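Local atomic coordinates of type III effector NopAA (Sinorhizobium fredii USDA 257, PDB entry 6SDU), a protein that hydrolyses xyloglucan as a type III-secreted effector of a nodulating rhizobium and belongs to glycosyl hydrolase family 12. Residues W104-D109 with Y214-T219. Residues are numbered along the deposited sequence; the frame is centred on the assembly and turned at random.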
loop_
_atom_site.group_PDB
_atom_site.type_symbol
_atom_site.label_atom_id
_atom_site.label_comp_id
_atom_site.label_asym_id
_atom_site.label_seq_id
_atom_site.Cartn_x
_atom_site.Cartn_y
_atom_site.Cartn_z
ATOM N N TRP A 104 -5.100 8.114 7.075
ATOM C CA TRP A 104 -4.273 6.986 6.655
ATOM C C TRP A 104 -4.918 6.261 5.479
ATOM O O TRP A 104 -6.086 6.468 5.134
ATOM C CB TRP A 104 -4.027 6.010 7.820
ATOM C CG TRP A 104 -5.278 5.686 8.604
ATOM C CD1 TRP A 104 -5.681 6.270 9.768
ATOM C CD2 TRP A 104 -6.288 4.710 8.278
ATOM N NE1 TRP A 104 -6.870 5.722 10.185
ATOM C CE2 TRP A 104 -7.263 4.765 9.288
ATOM C CE3 TRP A 104 -6.461 3.802 7.229
ATOM C CZ2 TRP A 104 -8.401 3.936 9.283
ATOM C CZ3 TRP A 104 -7.573 2.985 7.227
ATOM C CH2 TRP A 104 -8.534 3.058 8.238
ATOM N N ASP A 105 -4.120 5.410 4.852
ATOM C CA ASP A 105 -4.613 4.544 3.801
ATOM C C ASP A 105 -3.871 3.224 3.918
ATOM O O ASP A 105 -2.659 3.210 4.098
ATOM C CB ASP A 105 -4.453 5.184 2.429
ATOM C CG ASP A 105 -3.012 5.560 2.109
ATOM O OD1 ASP A 105 -2.285 4.724 1.502
ATOM O OD2 ASP A 105 -2.622 6.708 2.420
ATOM N N VAL A 106 -4.624 2.129 3.955
ATOM C CA VAL A 106 -4.066 0.788 3.936
ATOM C C VAL A 106 -3.890 0.440 2.461
ATOM O O VAL A 106 -4.860 0.497 1.698
ATOM C CB VAL A 106 -5.002 -0.209 4.648
ATOM C CG1 VAL A 106 -4.431 -1.608 4.605
ATOM C CG2 VAL A 106 -5.205 0.218 6.102
ATOM N N ALA A 107 -2.667 0.111 2.038
ATOM C CA ALA A 107 -2.465 -0.063 0.600
ATOM C C ALA A 107 -1.437 -1.136 0.267
ATOM O O ALA A 107 -0.465 -1.335 1.003
ATOM C CB ALA A 107 -2.000 1.250 -0.050
ATOM N N TYR A 108 -1.645 -1.782 -0.899
ATOM C CA TYR A 108 -0.612 -2.559 -1.568
ATOM C C TYR A 108 0.357 -1.576 -2.205
ATOM O O TYR A 108 -0.056 -0.525 -2.710
ATOM C CB TYR A 108 -1.205 -3.445 -2.676
ATOM C CG TYR A 108 -1.739 -4.745 -2.170
ATOM C CD1 TYR A 108 -0.894 -5.822 -1.946
ATOM C CD2 TYR A 108 -3.085 -4.881 -1.862
ATOM C CE1 TYR A 108 -1.382 -7.020 -1.452
ATOM C CE2 TYR A 108 -3.587 -6.078 -1.373
ATOM C CZ TYR A 108 -2.724 -7.137 -1.155
ATOM O OH TYR A 108 -3.199 -8.328 -0.661
ATOM N N ASP A 109 1.643 -1.890 -2.146
ATOM C CA ASP A 109 2.692 -1.078 -2.766
ATOM C C ASP A 109 3.510 -2.025 -3.641
ATOM O O ASP A 109 4.291 -2.832 -3.135
ATOM C CB ASP A 109 3.551 -0.385 -1.701
ATOM C CG ASP A 109 4.125 0.961 -2.164
ATOM O OD1 ASP A 109 3.497 1.668 -2.989
ATOM O OD2 ASP A 109 5.231 1.302 -1.708
ATOM N N TYR A 214 2.681 -4.541 1.462
ATOM C CA TYR A 214 1.386 -4.219 2.053
ATOM C C TYR A 214 1.563 -3.610 3.444
ATOM O O TYR A 214 2.303 -4.150 4.270
ATOM C CB TYR A 214 0.481 -5.458 2.137
ATOM C CG TYR A 214 -0.979 -5.113 2.349
ATOM C CD1 TYR A 214 -1.715 -4.462 1.359
ATOM C CD2 TYR A 214 -1.629 -5.435 3.546
ATOM C CE1 TYR A 214 -3.075 -4.155 1.551
ATOM C CE2 TYR A 214 -2.983 -5.130 3.751
ATOM C CZ TYR A 214 -3.697 -4.483 2.756
ATOM O OH TYR A 214 -5.038 -4.173 2.965
ATOM N N GLY A 215 0.847 -2.522 3.706
ATOM C CA GLY A 215 0.952 -1.857 4.995
ATOM C C GLY A 215 0.016 -0.676 5.063
ATOM O O GLY A 215 -1.021 -0.670 4.397
ATOM N N VAL A 216 0.349 0.304 5.913
ATOM C CA VAL A 216 -0.468 1.506 6.065
ATOM C C VAL A 216 0.413 2.758 5.996
ATOM O O VAL A 216 1.417 2.873 6.717
ATOM C CB VAL A 216 -1.315 1.450 7.366
ATOM C CG1 VAL A 216 -0.465 1.264 8.591
ATOM C CG2 VAL A 216 -2.232 2.663 7.505
ATOM N N GLU A 217 0.039 3.703 5.123
ATOM C CA GLU A 217 0.687 5.012 5.073
ATOM C C GLU A 217 -0.047 5.905 6.064
ATOM O O GLU A 217 -1.203 6.267 5.818
ATOM C CB GLU A 217 0.596 5.616 3.674
ATOM C CG GLU A 217 1.333 4.846 2.568
ATOM C CD GLU A 217 1.234 5.532 1.212
ATOM O OE1 GLU A 217 0.089 5.824 0.750
ATOM O OE2 GLU A 217 2.302 5.781 0.613
ATOM N N ILE A 218 0.604 6.276 7.169
ATOM C CA ILE A 218 -0.060 7.037 8.227
ATOM C C ILE A 218 0.286 8.511 8.091
ATOM O O ILE A 218 1.453 8.910 8.180
ATOM C CB ILE A 218 0.312 6.512 9.617
ATOM C CG1 ILE A 218 -0.012 5.033 9.706
ATOM C CG2 ILE A 218 -0.441 7.306 10.717
ATOM C CD1 ILE A 218 0.482 4.401 10.943
ATOM N N THR A 219 -0.740 9.330 7.905
ATOM C CA THR A 219 -0.537 10.764 7.955
ATOM C C THR A 219 -0.814 11.297 9.357
ATOM O O THR A 219 -0.049 12.119 9.869
ATOM C CB THR A 219 -1.386 11.458 6.875
ATOM O OG1 THR A 219 -0.830 11.148 5.582
ATOM C CG2 THR A 219 -1.387 12.985 7.054
HETATM O O HOH W 1 -1.520 8.610 4.875
#
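Asp105 and Glu217 meet on the sugar-binding face of the β-jelly-roll sandwich of family 12, where strands 103-112 and 208-218 run antiparallel in the larger sheet. Their carboxylates are turned almost at right angles, the planes 85° apart, and Asp105 OD1 comes 2.7 Å from Glu217 OE1. Asp105 CG is folded between its own N and carbonyl carbon (chi1 57°), which sets the short acid across the extended Glu217 at a slant; Glu217 OE2 hydrogen-bonds O2 of the bound β-D-glucopyranose. Trp122 packs on Asp105, and Met120 and Ile70 on Glu217. Beneath the acids, the backbones exchange two bonds, Glu217 N to Asp105 O at 2.9 Å and Asp105 N to Glu217 O at 3.2 Å; Ala107 and Gly215 form the next such pair.

The opposite face, bearing Val106, Tyr108, Tyr214 and Val216, turns into the sandwich core. Tyr214 leans its CD1 over the centre of the Tyr108 ring, 3.4 Å above the plane, with the two rings inclined at 47°. Trp232 of the other sheet meets both rings, while Gln96 and Thr123 hold Tyr214 OH. Val106 CG1, anti to its backbone N, rests against the phenol end of Tyr214, 3.5 Å from CZ and nearer still to OH. Farther along, Val216 CG2 touches Trp104 CB at 3.8 Å. Back on the acid side, a water makes a long bond to Asp105 OD2 and lies 2.7 Å from Thr219 OG1.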